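Muconate cycloisomerase (Azorhizobium caulinodans, PDB 3MY9) belongs to the enolase superfamily, joining an N-terminal capping domain to a TIM-barrel domain that carries bound magnesium. Local coordinates at residues A[123-128]-A[311-316]; A[269-274]-A[283-288]. All coordinates share one frame; numbering follows the deposited sequence.

Interaction 1 of 2, residues A[123-128]-A[311-316]; sequences SVADLL and GTQLIA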
loop_
_atom_site.group_PDB
_atom_site.type_symbol
_atom_site.label_atom_id
_atom_site.label_comp_id
_atom_site.label_asym_id
_atom_site.label_seq_id
_atom_site.Cartn_x
_atom_site.Cartn_y
_atom_site.Cartn_z
ATOM N N SER A 123 -33.366 21.611 -27.282
ATOM C CA SER A 123 -33.263 20.167 -27.173
ATOM C C SER A 123 -32.759 19.756 -25.781
ATOM O O SER A 123 -32.233 20.573 -25.003
ATOM C CB SER A 123 -32.294 19.635 -28.209
ATOM O OG SER A 123 -30.974 20.068 -27.935
ATOM N N VAL A 124 -32.881 18.466 -25.491
ATOM C CA VAL A 124 -32.333 17.909 -24.284
ATOM C C VAL A 124 -30.801 18.061 -24.249
ATOM O O VAL A 124 -30.245 18.443 -23.220
ATOM C CB VAL A 124 -32.823 16.459 -24.089
ATOM C CG1 VAL A 124 -32.069 15.792 -22.984
ATOM C CG2 VAL A 124 -34.335 16.482 -23.788
ATOM N N ALA A 125 -30.114 17.791 -25.358
ATOM C CA ALA A 125 -28.667 18.079 -25.437
ATOM C C ALA A 125 -28.339 19.526 -24.994
ATOM O O ALA A 125 -27.404 19.747 -24.238
ATOM C CB ALA A 125 -28.150 17.834 -26.848
ATOM N N ASP A 126 -29.104 20.490 -25.505
ATOM C CA ASP A 126 -28.958 21.918 -25.175
ATOM C C ASP A 126 -29.021 22.184 -23.671
ATOM O O ASP A 126 -28.311 23.035 -23.171
ATOM C CB ASP A 126 -30.089 22.754 -25.808
ATOM C CG ASP A 126 -30.103 22.720 -27.323
ATOM O OD1 ASP A 126 -29.035 22.498 -27.922
ATOM O OD2 ASP A 126 -31.194 22.966 -27.914
ATOM N N LEU A 127 -29.929 21.485 -22.994
ATOM C CA LEU A 127 -30.132 21.576 -21.557
ATOM C C LEU A 127 -29.091 20.811 -20.729
ATOM O O LEU A 127 -29.123 20.853 -19.475
ATOM C CB LEU A 127 -31.515 21.034 -21.217
ATOM C CG LEU A 127 -32.677 21.835 -21.817
ATOM C CD1 LEU A 127 -33.977 21.066 -21.665
ATOM C CD2 LEU A 127 -32.746 23.198 -21.133
ATOM N N LEU A 128 -28.209 20.084 -21.418
ATOM C CA LEU A 128 -27.174 19.280 -20.788
ATOM C C LEU A 128 -25.778 19.811 -21.137
ATOM O O LEU A 128 -24.782 19.080 -21.069
ATOM C CB LEU A 128 -27.320 17.811 -21.241
ATOM C CG LEU A 128 -28.595 17.132 -20.717
ATOM C CD1 LEU A 128 -28.668 15.683 -21.170
ATOM C CD2 LEU A 128 -28.712 17.239 -19.189
ATOM N N GLY A 311 -31.083 8.612 -25.011
ATOM C CA GLY A 311 -29.692 8.177 -25.021
ATOM C C GLY A 311 -28.855 8.931 -26.048
ATOM O O GLY A 311 -27.715 9.289 -25.790
ATOM N N THR A 312 -29.441 9.189 -27.204
ATOM C CA THR A 312 -28.769 9.906 -28.275
ATOM C C THR A 312 -28.479 11.371 -27.902
ATOM O O THR A 312 -27.409 11.891 -28.192
ATOM C CB THR A 312 -29.635 9.832 -29.547
ATOM O OG1 THR A 312 -29.717 8.462 -29.966
ATOM C CG2 THR A 312 -29.023 10.633 -30.643
ATOM N N GLN A 313 -29.438 12.024 -27.250
ATOM C CA GLN A 313 -29.249 13.394 -26.714
ATOM C C GLN A 313 -28.148 13.452 -25.661
ATOM O O GLN A 313 -27.276 14.341 -25.676
ATOM C CB GLN A 313 -30.552 13.915 -26.084
ATOM C CG GLN A 313 -31.726 14.022 -27.039
ATOM C CD GLN A 313 -31.659 15.225 -27.945
ATOM O OE1 GLN A 313 -30.940 16.181 -27.681
ATOM N NE2 GLN A 313 -32.431 15.187 -29.032
ATOM N N LEU A 314 -28.194 12.511 -24.721
ATOM C CA LEU A 314 -27.138 12.405 -23.724
ATOM C C LEU A 314 -25.768 12.313 -24.390
ATOM O O LEU A 314 -24.853 13.071 -24.063
ATOM C CB LEU A 314 -27.340 11.194 -22.808
ATOM C CG LEU A 314 -26.079 10.952 -21.946
ATOM C CD1 LEU A 314 -26.084 11.974 -20.804
ATOM C CD2 LEU A 314 -25.979 9.532 -21.475
ATOM N N ILE A 315 -25.614 11.374 -25.312
ATOM C CA ILE A 315 -24.312 11.148 -25.896
ATOM C C ILE A 315 -23.902 12.354 -26.727
ATOM O O ILE A 315 -22.750 12.758 -26.708
ATOM C CB ILE A 315 -24.263 9.858 -26.715
ATOM C CG1 ILE A 315 -24.455 8.632 -25.800
ATOM C CG2 ILE A 315 -22.933 9.749 -27.474
ATOM C CD1 ILE A 315 -24.667 7.309 -26.591
ATOM N N ALA A 316 -24.867 12.973 -27.401
ATOM C CA ALA A 316 -24.626 14.178 -28.174
ATOM C C ALA A 316 -23.987 15.298 -27.331
ATOM O O ALA A 316 -23.193 16.099 -27.848
ATOM C CB ALA A 316 -25.938 14.651 -28.784
HETATM O O HOH W 1 -29.959 17.715 -29.915
#

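Interaction 2 of 2, residues A[269-274]-A[283-288]; sequences ISVKIM and QSLMAI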
loop_
_atom_site.group_PDB
_atom_site.type_symbol
_atom_site.label_atom_id
_atom_site.label_comp_id
_atom_site.label_asym_id
_atom_site.label_seq_id
_atom_site.Cartn_x
_atom_site.Cartn_y
_atom_site.Cartn_z
ATOM N N ILE A 269 -15.234 2.640 -19.840
ATOM C CA ILE A 269 -16.463 2.135 -19.235
ATOM C C ILE A 269 -17.627 2.285 -20.211
ATOM O O ILE A 269 -17.640 3.193 -21.035
ATOM C CB ILE A 269 -16.796 2.857 -17.929
ATOM C CG1 ILE A 269 -17.144 4.333 -18.191
ATOM C CG2 ILE A 269 -15.654 2.727 -16.893
ATOM C CD1 ILE A 269 -17.621 5.039 -16.999
ATOM N N SER A 270 -18.603 1.394 -20.143
ATOM C CA SER A 270 -19.850 1.614 -20.884
ATOM C C SER A 270 -20.830 2.276 -19.940
ATOM O O SER A 270 -20.991 1.832 -18.821
ATOM C CB SER A 270 -20.430 0.307 -21.391
ATOM O OG SER A 270 -20.557 -0.574 -20.289
ATOM N N VAL A 271 -21.468 3.341 -20.404
ATOM C CA VAL A 271 -22.403 4.116 -19.608
ATOM C C VAL A 271 -23.821 3.641 -19.928
ATOM O O VAL A 271 -24.245 3.645 -21.086
ATOM C CB VAL A 271 -22.311 5.639 -19.913
ATOM C CG1 VAL A 271 -20.882 6.101 -19.957
ATOM C CG2 VAL A 271 -22.949 5.945 -21.231
ATOM N N LYS A 272 -24.524 3.202 -18.890
ATOM C CA LYS A 272 -25.881 2.674 -18.998
ATOM C C LYS A 272 -26.803 3.726 -18.425
ATOM O O LYS A 272 -26.879 3.848 -17.213
ATOM C CB LYS A 272 -26.003 1.400 -18.146
ATOM C CG LYS A 272 -25.611 0.088 -18.811
ATOM C CD LYS A 272 -24.110 -0.151 -18.823
ATOM C CE LYS A 272 -23.576 -0.573 -17.436
ATOM N NZ LYS A 272 -22.098 -0.653 -17.531
ATOM N N ILE A 273 -27.504 4.476 -19.278
ATOM C CA ILE A 273 -28.292 5.609 -18.804
ATOM C C ILE A 273 -29.177 5.159 -17.656
ATOM O O ILE A 273 -29.155 5.760 -16.591
ATOM C CB ILE A 273 -29.150 6.257 -19.877
ATOM C CG1 ILE A 273 -28.291 7.062 -20.866
ATOM C CG2 ILE A 273 -30.128 7.211 -19.230
ATOM C CD1 ILE A 273 -26.971 6.379 -21.281
ATOM N N MET A 274 -29.883 4.054 -17.839
ATOM C CA MET A 274 -30.760 3.527 -16.790
ATOM C C MET A 274 -30.113 2.712 -15.667
ATOM O O MET A 274 -30.603 2.716 -14.528
ATOM C CB MET A 274 -31.884 2.745 -17.435
ATOM C CG MET A 274 -33.034 3.677 -17.803
ATOM S SD MET A 274 -33.922 3.085 -19.194
ATOM C CE MET A 274 -33.087 4.024 -20.485
ATOM N N GLN A 283 -23.940 12.043 -16.866
ATOM C CA GLN A 283 -22.950 13.116 -17.051
ATOM C C GLN A 283 -22.068 13.293 -15.806
ATOM O O GLN A 283 -20.909 13.658 -15.922
ATOM C CB GLN A 283 -23.630 14.423 -17.407
ATOM C CG GLN A 283 -24.195 14.475 -18.823
ATOM C CD GLN A 283 -24.420 15.913 -19.305
ATOM O OE1 GLN A 283 -24.888 16.753 -18.542
ATOM N NE2 GLN A 283 -24.079 16.189 -20.570
ATOM N N SER A 284 -22.609 13.055 -14.610
ATOM C CA SER A 284 -21.783 13.104 -13.400
ATOM C C SER A 284 -20.744 11.976 -13.434
ATOM O O SER A 284 -19.573 12.197 -13.122
ATOM C CB SER A 284 -22.647 12.944 -12.143
ATOM O OG SER A 284 -23.568 13.997 -12.044
ATOM N N LEU A 285 -21.204 10.779 -13.810
ATOM C CA LEU A 285 -20.359 9.620 -13.986
ATOM C C LEU A 285 -19.220 9.968 -14.951
ATOM O O LEU A 285 -18.037 9.748 -14.656
ATOM C CB LEU A 285 -21.181 8.463 -14.553
ATOM C CG LEU A 285 -20.506 7.106 -14.732
ATOM C CD1 LEU A 285 -21.537 6.032 -15.019
ATOM C CD2 LEU A 285 -19.559 7.173 -15.885
ATOM N N MET A 286 -19.569 10.532 -16.097
ATOM C CA MET A 286 -18.540 10.905 -17.083
ATOM C C MET A 286 -17.584 12.056 -16.637
ATOM O O MET A 286 -16.452 12.109 -17.091
ATOM C CB MET A 286 -19.171 11.135 -18.439
ATOM C CG MET A 286 -19.646 9.804 -19.075
ATOM S SD MET A 286 -18.399 8.500 -19.193
ATOM C CE MET A 286 -17.237 9.322 -20.205
ATOM N N ALA A 287 -17.967 12.900 -15.682
ATOM C CA ALA A 287 -17.006 13.882 -15.151
ATOM C C ALA A 287 -15.871 13.179 -14.400
ATOM O O ALA A 287 -14.716 13.590 -14.487
ATOM C CB ALA A 287 -17.689 14.852 -14.217
ATOM N N ILE A 288 -16.216 12.135 -13.648
ATOM C CA ILE A 288 -15.238 11.337 -12.968
ATOM C C ILE A 288 -14.317 10.639 -13.985
ATOM O O ILE A 288 -13.097 10.672 -13.838
ATOM C CB ILE A 288 -15.864 10.268 -12.076
ATOM C CG1 ILE A 288 -16.679 10.905 -10.959
ATOM C CG2 ILE A 288 -14.774 9.380 -11.475
ATOM C CD1 ILE A 288 -17.643 9.967 -10.336
#

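Interaction 1 of 2, residues A[123-128]-A[311-316]
Q313 reaches from helix 305-316 into the turn at 123-128, and its amide oxygen docks on the backbone N-H of A125. The bond, A125 N to Q313 OE1, is 2.9 Å long and nearly straight, with 159° at the hydrogen; the donor is tilted 25° from the carbonyl plane of the amide. In Q313, CG is anti to the carbonyl carbon (chi1 -61°) and the bend at chi2 turns CD toward the turn; the rotation of the amide then sets OE1 at A125 N. A125 CB lies 3.3 Å from Q313 OE1, and a methyl is small enough for the turn to come this close. The methyl also meets A316 about one helical turn further on, CB to CB at 4.3 Å. V124 crosses Q313 at about a right angle, its CG1 3.9 Å from Q313 CB, giving the aliphatic part of the glutamine an apolar partner. A water donates a second hydrogen bond to Q313 OE1 at 2.9 Å and has a weak link to S123 OG, so two donors satisfy this buried oxygen. Glutamine suits the place because its other amide atom, NE2, bonds to the backbone oxygen of L358. Within the turn, D126 OD2 accepts the N-H of S123 from above the carboxylate plane, in a bond modelled doubtfully short. L128 adds a looser apolar touch, CD1 4.4 Å from L314 CA. The turn follows helix 102-120, onto which V124 and L127 pack, and precedes strand 135-142; it seats a segment within the N-terminal family region against a barrel helix. L314 continues the apolar packing onto helix 279-292, T312 and I315 touch strand 135-142, and L127 packs on L122 of a second subunit.

Interaction 2 of 2, residues A[269-274]-A[283-288]
I269 and L285 meet tip to tip. In I269, chi1 (66°) sets CG1 between the backbone N and the carbonyl carbon, and chi2 (173°) extends the chain to CD1; in L285, CG is anti to the backbone N (chi1 -176°) and the CD2 branch does the touching. The methyls I269 CD1 and L285 CD2 face each other across the strand-helix interface, although the model sets them closer than carbons can sit and their exact spacing is doubtful. M286 arrives differently. The bend at chi2 brings SD toward V271, and that at chi3 turns CE; the side chain crosses V271 at about a right angle with SD 3.5 Å from V271 CG1. The methylene M286 CG lies 4.0 Å from that same methyl. Past I269 the thioether slides in the opposite direction, SD being 4.2 Å from I269 CD1. Beta-branched I269 and V271 suit the extended backbone at the end of the strand and just beyond it, whereas a leucine and a flexible methionine on the helix can reach over to pack against them. No hydrogen bond joins the two segments; the contact is wholly apolar and buried. S270 and K272 point away from the helix, in keeping with the extended backbone; K272 is the N-cap of helix 273-276. K272 NZ curls back to S270, bonding to S270 O at 3.0 Å, from above the carbonyl plane, and to S270 OG at 3.2 Å. It also forms a salt bridge with D248, a magnesium ligand. This is strand-to-helix packing in the TIM-barrel domain: strand 268-270 lies parallel between strands 245-247 and 296-297, and helix 279-292 covers its outer face. I269 and L285 both also touch L257 of helix 254-263, while V271 meets I321 and M286 meets T318 beyond helix 305-316.

How the interactions relate
From the N terminus, the chain runs through the capping region and helix 102-120 to the turn 123-128, then through most of the barrel before helix 305-316 returns to that turn; interaction 1 thus closes a loop of 182 intervening residues. Interaction 2 lies wholly within this long loop and closes a short one of eight residues, between a barrel strand and its outer helix 279-292, with the short helix 273-276 between them. Their centres are about 13 Å apart, and they touch: L128 O probably accepts a hydrogen bond from Q283 NE2, and L314 packs on Q283 and I273. Interaction 1 ties the N-terminal region to the barrel, interaction 2 joins neighbouring barrel elements, and both adjoin the second subunit.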